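Transcriptional regulators (LACI-FAMILY TRANSCRIPTIONAL REGULATORY PROTEIN) (PDB 3GYB) probably acts as a LacI-family DNA-binding transcription regulator, with a magnesium ion bound in its periplasmic-binding-protein-like part. Local coordinates at residues His112-His118 and Thr268-Arg272; Ile121-Gly127 and Leu150-Gly156. One frame throughout, in Å; residues are numbered along the deposited sequence.

Overall arrangement
After the strands and helices of its first 100 residues, the chain reaches helix 102-115, whose C-terminal end gives the first half of contact 1. Strand 121-124 follows almost at once and opens contact 2. Helix 129-144 then leads to strand 150-151, where contact 2 closes a short loop. Residues 157-267 intervene, with strands 179-182, 207-211, 226-228 and 258-264 among them. Residues 268-272 then return to the helix end and close contact 1. Contact 2 therefore lies wholly within the longer loop of contact 1, and the two do not cross. Their centres are about 19 Å apart. Leu113 and Ile114 pack on Ile121 and join the two contacts.

Contact 1. Residues His112-His118 and Thr268-Arg272; sequences HLIDLGH and TCAPR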
ATOM      1  N   HIS A 112     -13.139 -23.261   3.083  1.00 13.92           N
ATOM      2  CA  HIS A 112     -13.855 -22.702   1.938  1.00 15.19           C
ATOM      3  C   HIS A 112     -13.404 -23.393   0.655  1.00 14.81           C
ATOM      4  O   HIS A 112     -14.226 -23.781  -0.172  1.00 14.97           O
ATOM      5  CB  HIS A 112     -13.609 -21.191   1.827  1.00 14.26           C
ATOM      6  CG  HIS A 112     -14.355 -20.534   0.705  1.00 15.31           C
ATOM      7  ND1 HIS A 112     -15.729 -20.573   0.600  1.00 15.45           N
ATOM      8  CD2 HIS A 112     -13.917 -19.806  -0.351  1.00 15.68           C
ATOM      9  CE1 HIS A 112     -16.106 -19.897  -0.471  1.00 14.60           C
ATOM     10  NE2 HIS A 112     -15.026 -19.421  -1.065  1.00 16.44           N
ATOM     11  N   LEU A 113     -12.091 -23.547   0.490  1.00 13.81           N
ATOM     12  CA  LEU A 113     -11.558 -24.204  -0.696  1.00 14.44           C
ATOM     13  C   LEU A 113     -12.016 -25.659  -0.740  1.00 13.56           C
ATOM     14  O   LEU A 113     -12.368 -26.176  -1.798  1.00 13.39           O
ATOM     15  CB  LEU A 113     -10.029 -24.125  -0.701  1.00 13.77           C
ATOM     16  CG  LEU A 113      -9.478 -22.701  -0.832  1.00 13.06           C
ATOM     17  CD1 LEU A 113      -7.948 -22.741  -0.843  1.00 12.62           C
ATOM     18  CD2 LEU A 113     -10.002 -22.069  -2.119  1.00 13.24           C
ATOM     19  N   ILE A 114     -12.015 -26.313   0.417  1.00 13.40           N
ATOM     20  CA  ILE A 114     -12.458 -27.702   0.502  1.00 14.89           C
ATOM     21  C   ILE A 114     -13.942 -27.807   0.156  1.00 15.65           C
ATOM     22  O   ILE A 114     -14.342 -28.679  -0.622  1.00 16.36           O
ATOM     23  CB  ILE A 114     -12.216 -28.271   1.915  1.00 13.64           C
ATOM     24  CG1 ILE A 114     -10.711 -28.394   2.160  1.00 15.34           C
ATOM     25  CG2 ILE A 114     -12.889 -29.640   2.065  1.00 15.01           C
ATOM     26  CD1 ILE A 114     -10.359 -28.755   3.588  1.00 13.45           C
ATOM     27  N   ASP A 115     -14.760 -26.920   0.717  1.00 15.82           N
ATOM     28  CA  ASP A 115     -16.189 -26.956   0.425  1.00 16.27           C
ATOM     29  C   ASP A 115     -16.463 -26.631  -1.044  1.00 16.67           C
ATOM     30  O   ASP A 115     -17.516 -26.986  -1.571  1.00 18.81           O
ATOM     31  CB  ASP A 115     -16.963 -25.993   1.329  1.00 18.23           C
ATOM     32  CG  ASP A 115     -17.076 -26.496   2.759  1.00 21.68           C
ATOM     33  OD1 ASP A 115     -16.949 -27.721   2.970  1.00 24.19           O
ATOM     34  OD2 ASP A 115     -17.304 -25.671   3.667  1.00 25.00           O
ATOM     35  N   LEU A 116     -15.521 -25.962  -1.708  1.00 16.25           N
ATOM     36  CA  LEU A 116     -15.692 -25.633  -3.125  1.00 15.10           C
ATOM     37  C   LEU A 116     -15.324 -26.812  -4.025  1.00 15.80           C
ATOM     38  O   LEU A 116     -15.445 -26.733  -5.250  1.00 16.83           O
ATOM     39  CB  LEU A 116     -14.851 -24.411  -3.511  1.00 16.15           C
ATOM     40  CG  LEU A 116     -15.398 -23.044  -3.094  1.00 15.64           C
ATOM     41  CD1 LEU A 116     -14.351 -21.967  -3.335  1.00 15.82           C
ATOM     42  CD2 LEU A 116     -16.661 -22.741  -3.885  1.00 17.30           C
ATOM     43  N   GLY A 117     -14.856 -27.902  -3.421  1.00 14.89           N
ATOM     44  CA  GLY A 117     -14.506 -29.073  -4.208  1.00 15.27           C
ATOM     45  C   GLY A 117     -13.037 -29.272  -4.534  1.00 15.61           C
ATOM     46  O   GLY A 117     -12.681 -30.206  -5.255  1.00 16.63           O
ATOM     47  N   HIS A 118     -12.177 -28.405  -4.012  1.00 14.54           N
ATOM     48  CA  HIS A 118     -10.745 -28.525  -4.265  1.00 14.04           C
ATOM     49  C   HIS A 118     -10.128 -29.527  -3.294  1.00 13.92           C
ATOM     50  O   HIS A 118     -10.501 -29.570  -2.123  1.00 15.98           O
ATOM     51  CB  HIS A 118     -10.059 -27.167  -4.084  1.00 13.95           C
ATOM     52  CG  HIS A 118     -10.479 -26.136  -5.084  1.00 11.63           C
ATOM     53  ND1 HIS A 118      -9.920 -26.046  -6.341  1.00 14.53           N
ATOM     54  CD2 HIS A 118     -11.420 -25.164  -5.019  1.00 14.52           C
ATOM     55  CE1 HIS A 118     -10.499 -25.062  -7.008  1.00 14.62           C
ATOM     56  NE2 HIS A 118     -11.412 -24.510  -6.228  1.00 13.90           N
ATOM     57  N   THR A 268     -11.966 -14.334  -6.993  1.00 12.98           N
ATOM     58  CA  THR A 268     -10.832 -15.211  -7.259  1.00 12.12           C
ATOM     59  C   THR A 268     -10.958 -16.691  -6.896  1.00 12.75           C
ATOM     60  O   THR A 268      -9.988 -17.438  -7.015  1.00 11.60           O
ATOM     61  CB  THR A 268      -9.561 -14.645  -6.613  1.00 10.86           C
ATOM     62  OG1 THR A 268      -9.786 -14.447  -5.216  1.00 10.48           O
ATOM     63  CG2 THR A 268      -9.177 -13.312  -7.264  1.00 11.08           C
ATOM     64  N   CYS A 269     -12.141 -17.117  -6.463  1.00 14.12           N
ATOM     65  CA  CYS A 269     -12.369 -18.524  -6.136  1.00 15.49           C
ATOM     66  C   CYS A 269     -13.591 -19.013  -6.900  1.00 16.25           C
ATOM     67  O   CYS A 269     -14.480 -18.227  -7.231  1.00 16.47           O
ATOM     68  CB  CYS A 269     -12.605 -18.719  -4.631  1.00 15.95           C
ATOM     69  SG  CYS A 269     -11.110 -18.669  -3.608  1.00 13.98           S
ATOM     70  N   ALA A 270     -13.624 -20.311  -7.183  1.00 16.21           N
ATOM     71  CA  ALA A 270     -14.744 -20.914  -7.893  1.00 16.75           C
ATOM     72  C   ALA A 270     -14.794 -22.398  -7.549  1.00 18.75           C
ATOM     73  O   ALA A 270     -13.789 -22.979  -7.139  1.00 16.49           O
ATOM     74  CB  ALA A 270     -14.581 -20.724  -9.396  1.00 17.44           C
ATOM     75  N   PRO A 271     -15.968 -23.029  -7.701  1.00 20.49           N
ATOM     76  CA  PRO A 271     -16.098 -24.453  -7.389  1.00 23.11           C
ATOM     77  C   PRO A 271     -15.359 -25.370  -8.359  1.00 25.66           C
ATOM     78  O   PRO A 271     -15.228 -25.065  -9.546  1.00 23.78           O
ATOM     79  CB  PRO A 271     -17.610 -24.674  -7.413  1.00 23.20           C
ATOM     80  CG  PRO A 271     -18.074 -23.682  -8.433  1.00 24.50           C
ATOM     81  CD  PRO A 271     -17.269 -22.452  -8.081  1.00 21.90           C
ATOM     82  N   ARG A 272     -14.877 -26.493  -7.830  1.00 28.61           N
ATOM     83  CA  ARG A 272     -14.154 -27.501  -8.601  1.00 33.26           C
ATOM     84  C   ARG A 272     -13.199 -26.924  -9.640  1.00 35.72           C
ATOM     85  O   ARG A 272     -12.819 -25.756  -9.574  1.00 39.00           O
ATOM     86  CB  ARG A 272     -15.154 -28.441  -9.277  1.00 35.94           C
ATOM     87  CG  ARG A 272     -16.066 -29.155  -8.298  1.00 37.67           C
ATOM     88  CD  ARG A 272     -16.863 -30.266  -8.967  1.00 43.16           C
ATOM     89  NE  ARG A 272     -17.558 -31.075  -7.972  1.00 44.27           N
ATOM     90  CZ  ARG A 272     -18.223 -32.194  -8.241  1.00 44.75           C
ATOM     91  NH1 ARG A 272     -18.292 -32.648  -9.484  1.00 45.14           N
ATOM     92  NH2 ARG A 272     -18.813 -32.861  -7.260  1.00 44.03           N
TER
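Leu116 faces the final residues of the modelled chain and spreads its two methyl branches along them. CD1 meets Cys269 CB at 3.9 Å, and CD2 lies against Pro271, 4.1 Å from its CB. CD1 also sits over one face of the His112 ring, offset toward the rim. The same methyl thus touches both the imidazole face and Cys269. Cys269 SG is 3.9 Å from Leu113 CD2. It also lies on the edge side of the His112 ring, 5.4 Å from its centroid.

His118 adds the polar part. Its CG stands anti to the carbonyl carbon (chi1 -65°), which brings the ring to the passing backbone. NE2 donates to Ala270 O at 3.0 Å, with the oxygen tilted 19° from the ring plane. ND1 is bonded to Thr178 OG1, so both ring nitrogens are engaged and the ring rotation is fixed.

Two backbone approaches meet Leu116 O: Arg272 N donates to it at 2.7 Å in a nearly straight bond (170°), and Pro271 CA makes a CA-H...O contact at 3.2 Å. Gly117, with positive phi, ends the helix in a Schellman motif.

The tail after strand 258-264 thus returns to the C-terminal end of helix 102-115. Leu113 and Cys269 also rest on Ile209 of strand 207-211. Apolar packing joins tail and helix, while two directed bonds set the tail's position.

Contact 2. Residues Ile121-Gly127 and Leu150-Gly156; sequences IAHLRVG and LSNDYLG
Asn152 turns its amide back to Arg125, and its OD1 accepts the backbone N of Arg125 at 2.9 Å. The bond is in the carbonyl plane, on a lone pair, and nearly straight (165°). CG of Asn152 lies between its backbone N and carbonyl carbon (chi1 61°), which puts the amide at segment 121-127. Leu124 CD2 meets the same amide, the two side chains crossing at about a right angle.

The close side begins at the strands. His123 N donates to Leu150 O at 2.8 Å, whereas the return bond from Asn152 N to His123 O is weak. Ser151 OG is 3.4 Å from His123 CB and lies in the plane of the His123 ring, at its edge. ND1 of that ring is held by Phe181 O.

From Asn152 onward the two segments part, and water comes in at this residue. One water joins Arg125 O to Asn152 ND2, which also bonds Glu166. Another joins Arg125 NH1 to Asn152 O. Arg125 CG is 3.3 Å from Tyr154 O, and CD is 3.1 Å from Asn152 O. The chain then bends at chi3 (-53°), and Phe135 makes a cation-pi contact with it. The Tyr154 ring turns its edge to Arg125 O. The segments meet again where Gly127 N donates to Gly156 O at 3.0 Å.

Parallel strands 121-124 and 150-151, linked through helix 129-144, make a beta-alpha-beta unit at one edge of the sheet, as in the periplasmic-binding-protein fold.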
ATOM      1  N   ILE A 121      -4.870 -28.626  -2.713  1.00 14.62           N
ATOM      2  CA  ILE A 121      -4.773 -27.263  -2.214  1.00 13.43           C
ATOM      3  C   ILE A 121      -3.381 -26.969  -1.688  1.00 13.98           C
ATOM      4  O   ILE A 121      -2.796 -27.775  -0.964  1.00 14.05           O
ATOM      5  CB  ILE A 121      -5.793 -27.050  -1.077  1.00 14.44           C
ATOM      6  CG1 ILE A 121      -7.208 -27.301  -1.610  1.00 13.66           C
ATOM      7  CG2 ILE A 121      -5.653 -25.651  -0.499  1.00 13.79           C
ATOM      8  CD1 ILE A 121      -8.272 -27.430  -0.528  1.00 14.02           C
ATOM      9  N   ALA A 122      -2.850 -25.809  -2.056  1.00 12.93           N
ATOM     10  CA  ALA A 122      -1.522 -25.425  -1.599  1.00 12.72           C
ATOM     11  C   ALA A 122      -1.573 -24.137  -0.790  1.00 12.77           C
ATOM     12  O   ALA A 122      -2.462 -23.306  -0.980  1.00 12.12           O
ATOM     13  CB  ALA A 122      -0.588 -25.258  -2.786  1.00 14.37           C
ATOM     14  N   HIS A 123      -0.608 -23.982   0.109  1.00 12.63           N
ATOM     15  CA  HIS A 123      -0.518 -22.797   0.957  1.00 11.52           C
ATOM     16  C   HIS A 123       0.788 -22.055   0.727  1.00 12.29           C
ATOM     17  O   HIS A 123       1.857 -22.665   0.706  1.00 12.59           O
ATOM     18  CB  HIS A 123      -0.599 -23.204   2.431  1.00 11.75           C
ATOM     19  CG  HIS A 123      -0.375 -22.075   3.393  1.00 12.36           C
ATOM     20  ND1 HIS A 123      -1.228 -20.996   3.486  1.00 11.85           N
ATOM     21  CD2 HIS A 123       0.575 -21.885   4.339  1.00 12.81           C
ATOM     22  CE1 HIS A 123      -0.817 -20.194   4.453  1.00 11.49           C
ATOM     23  NE2 HIS A 123       0.275 -20.711   4.987  1.00 13.13           N
ATOM     24  N   LEU A 124       0.703 -20.742   0.529  1.00 10.86           N
ATOM     25  CA  LEU A 124       1.904 -19.928   0.364  1.00 12.97           C
ATOM     26  C   LEU A 124       2.159 -19.347   1.744  1.00 13.61           C
ATOM     27  O   LEU A 124       1.395 -18.514   2.222  1.00 15.08           O
ATOM     28  CB  LEU A 124       1.669 -18.802  -0.646  1.00 14.59           C
ATOM     29  CG  LEU A 124       1.527 -19.267  -2.090  1.00 15.70           C
ATOM     30  CD1 LEU A 124       1.200 -18.082  -2.989  1.00 16.64           C
ATOM     31  CD2 LEU A 124       2.827 -19.932  -2.525  1.00 18.72           C
ATOM     32  N   ARG A 125       3.231 -19.783   2.392  1.00 15.64           N
ATOM     33  CA  ARG A 125       3.497 -19.311   3.741  1.00 15.61           C
ATOM     34  C   ARG A 125       4.404 -18.102   3.903  1.00 15.71           C
ATOM     35  O   ARG A 125       5.122 -17.709   2.989  1.00 15.16           O
ATOM     36  CB  ARG A 125       4.013 -20.470   4.610  1.00 21.97           C
ATOM     37  CG  ARG A 125       5.249 -21.165   4.098  1.00 23.62           C
ATOM     38  CD  ARG A 125       5.565 -22.421   4.927  1.00 24.24           C
ATOM     39  NE  ARG A 125       5.637 -22.152   6.362  1.00 23.53           N
ATOM     40  CZ  ARG A 125       6.088 -23.020   7.265  1.00 25.16           C
ATOM     41  NH1 ARG A 125       6.514 -24.219   6.885  1.00 22.82           N
ATOM     42  NH2 ARG A 125       6.120 -22.689   8.550  1.00 23.80           N
ATOM     43  N   VAL A 126       4.330 -17.523   5.097  1.00 17.34           N
ATOM     44  CA  VAL A 126       5.111 -16.361   5.501  1.00 19.30           C
ATOM     45  C   VAL A 126       5.749 -16.729   6.842  1.00 20.10           C
ATOM     46  O   VAL A 126       5.135 -17.423   7.651  1.00 18.83           O
ATOM     47  CB  VAL A 126       4.201 -15.126   5.672  1.00 21.26           C
ATOM     48  CG1 VAL A 126       4.999 -13.960   6.223  1.00 24.45           C
ATOM     49  CG2 VAL A 126       3.582 -14.758   4.332  1.00 23.88           C
ATOM     50  N   GLY A 127       6.971 -16.259   7.081  1.00 19.80           N
ATOM     51  CA  GLY A 127       7.669 -16.599   8.312  1.00 22.06           C
ATOM     52  C   GLY A 127       7.346 -15.840   9.587  1.00 23.13           C
ATOM     53  O   GLY A 127       8.065 -15.970  10.579  1.00 25.82           O
ATOM     54  N   LEU A 150      -0.108 -29.157   1.390  1.00 16.57           N
ATOM     55  CA  LEU A 150       1.046 -28.845   0.565  1.00 15.51           C
ATOM     56  C   LEU A 150       1.329 -27.363   0.740  1.00 15.48           C
ATOM     57  O   LEU A 150       0.422 -26.542   0.630  1.00 14.25           O
ATOM     58  CB  LEU A 150       0.760 -29.135  -0.909  1.00 16.42           C
ATOM     59  CG  LEU A 150       1.841 -28.684  -1.897  1.00 16.73           C
ATOM     60  CD1 LEU A 150       3.138 -29.439  -1.645  1.00 18.82           C
ATOM     61  CD2 LEU A 150       1.357 -28.931  -3.315  1.00 18.36           C
ATOM     62  N   SER A 151       2.583 -27.029   1.028  1.00 15.31           N
ATOM     63  CA  SER A 151       2.982 -25.638   1.214  1.00 16.79           C
ATOM     64  C   SER A 151       4.393 -25.460   0.684  1.00 18.31           C
ATOM     65  O   SER A 151       5.131 -26.437   0.523  1.00 18.50           O
ATOM     66  CB  SER A 151       2.974 -25.262   2.703  1.00 16.11           C
ATOM     67  OG  SER A 151       1.710 -25.485   3.298  1.00 20.25           O
ATOM     68  N   ASN A 152       4.769 -24.216   0.406  1.00 18.70           N
ATOM     69  CA  ASN A 152       6.122 -23.948  -0.055  1.00 21.89           C
ATOM     70  C   ASN A 152       6.969 -23.851   1.217  1.00 23.58           C
ATOM     71  O   ASN A 152       6.433 -23.930   2.322  1.00 25.33           O
ATOM     72  CB  ASN A 152       6.166 -22.658  -0.893  1.00 18.82           C
ATOM     73  CG  ASN A 152       5.726 -21.427  -0.123  1.00 16.72           C
ATOM     74  OD1 ASN A 152       4.840 -21.491   0.723  1.00 15.19           O
ATOM     75  ND2 ASN A 152       6.340 -20.286  -0.434  1.00 16.12           N
ATOM     76  N   ASP A 153       8.279 -23.697   1.072  1.00 28.77           N
ATOM     77  CA  ASP A 153       9.173 -23.635   2.230  1.00 32.93           C
ATOM     78  C   ASP A 153       9.564 -22.218   2.633  1.00 33.47           C
ATOM     79  O   ASP A 153      10.153 -22.000   3.695  1.00 33.97           O
ATOM     80  CB  ASP A 153      10.433 -24.441   1.933  1.00 35.71           C
ATOM     81  CG  ASP A 153      11.042 -24.078   0.599  1.00 38.31           C
ATOM     82  OD1 ASP A 153      11.453 -22.908   0.432  1.00 39.45           O
ATOM     83  OD2 ASP A 153      11.100 -24.957  -0.286  1.00 39.18           O
ATOM     84  N   TYR A 154       9.237 -21.264   1.774  1.00 33.33           N
ATOM     85  CA  TYR A 154       9.544 -19.861   2.011  1.00 32.60           C
ATOM     86  C   TYR A 154       9.176 -19.412   3.421  1.00 32.72           C
ATOM     87  O   TYR A 154       8.009 -19.449   3.803  1.00 34.47           O
ATOM     88  CB  TYR A 154       8.788 -19.002   0.998  1.00 30.02           C
ATOM     89  CG  TYR A 154       9.055 -17.524   1.123  1.00 28.78           C
ATOM     90  CD1 TYR A 154      10.233 -16.968   0.633  1.00 27.24           C
ATOM     91  CD2 TYR A 154       8.127 -16.678   1.727  1.00 26.99           C
ATOM     92  CE1 TYR A 154      10.483 -15.605   0.738  1.00 26.00           C
ATOM     93  CE2 TYR A 154       8.366 -15.312   1.839  1.00 27.34           C
ATOM     94  CZ  TYR A 154       9.548 -14.784   1.342  1.00 25.36           C
ATOM     95  OH  TYR A 154       9.801 -13.435   1.456  1.00 23.45           O
ATOM     96  N   LEU A 155      10.167 -18.982   4.195  1.00 33.18           N
ATOM     97  CA  LEU A 155       9.904 -18.507   5.548  1.00 32.74           C
ATOM     98  C   LEU A 155      10.359 -17.057   5.689  1.00 31.85           C
ATOM     99  O   LEU A 155      10.698 -16.598   6.781  1.00 32.49           O
ATOM    100  CB  LEU A 155      10.608 -19.389   6.587  1.00 35.20           C
ATOM    101  CG  LEU A 155      12.137 -19.453   6.637  1.00 37.93           C
ATOM    102  CD1 LEU A 155      12.563 -20.208   7.890  1.00 40.52           C
ATOM    103  CD2 LEU A 155      12.680 -20.135   5.391  1.00 39.87           C
ATOM    104  N   GLY A 156      10.355 -16.340   4.570  1.00 29.64           N
ATOM    105  CA  GLY A 156      10.761 -14.949   4.578  1.00 27.06           C
ATOM    106  C   GLY A 156       9.589 -14.024   4.844  1.00 25.34           C
ATOM    107  O   GLY A 156       8.511 -14.482   5.227  1.00 25.21           O
TER
HETATM  108  O   HOH W   1       5.101 -17.764   0.067  1.00 19.54           O
HETATM  109  O   HOH W   2       6.859 -25.484   4.447  1.00 31.84           O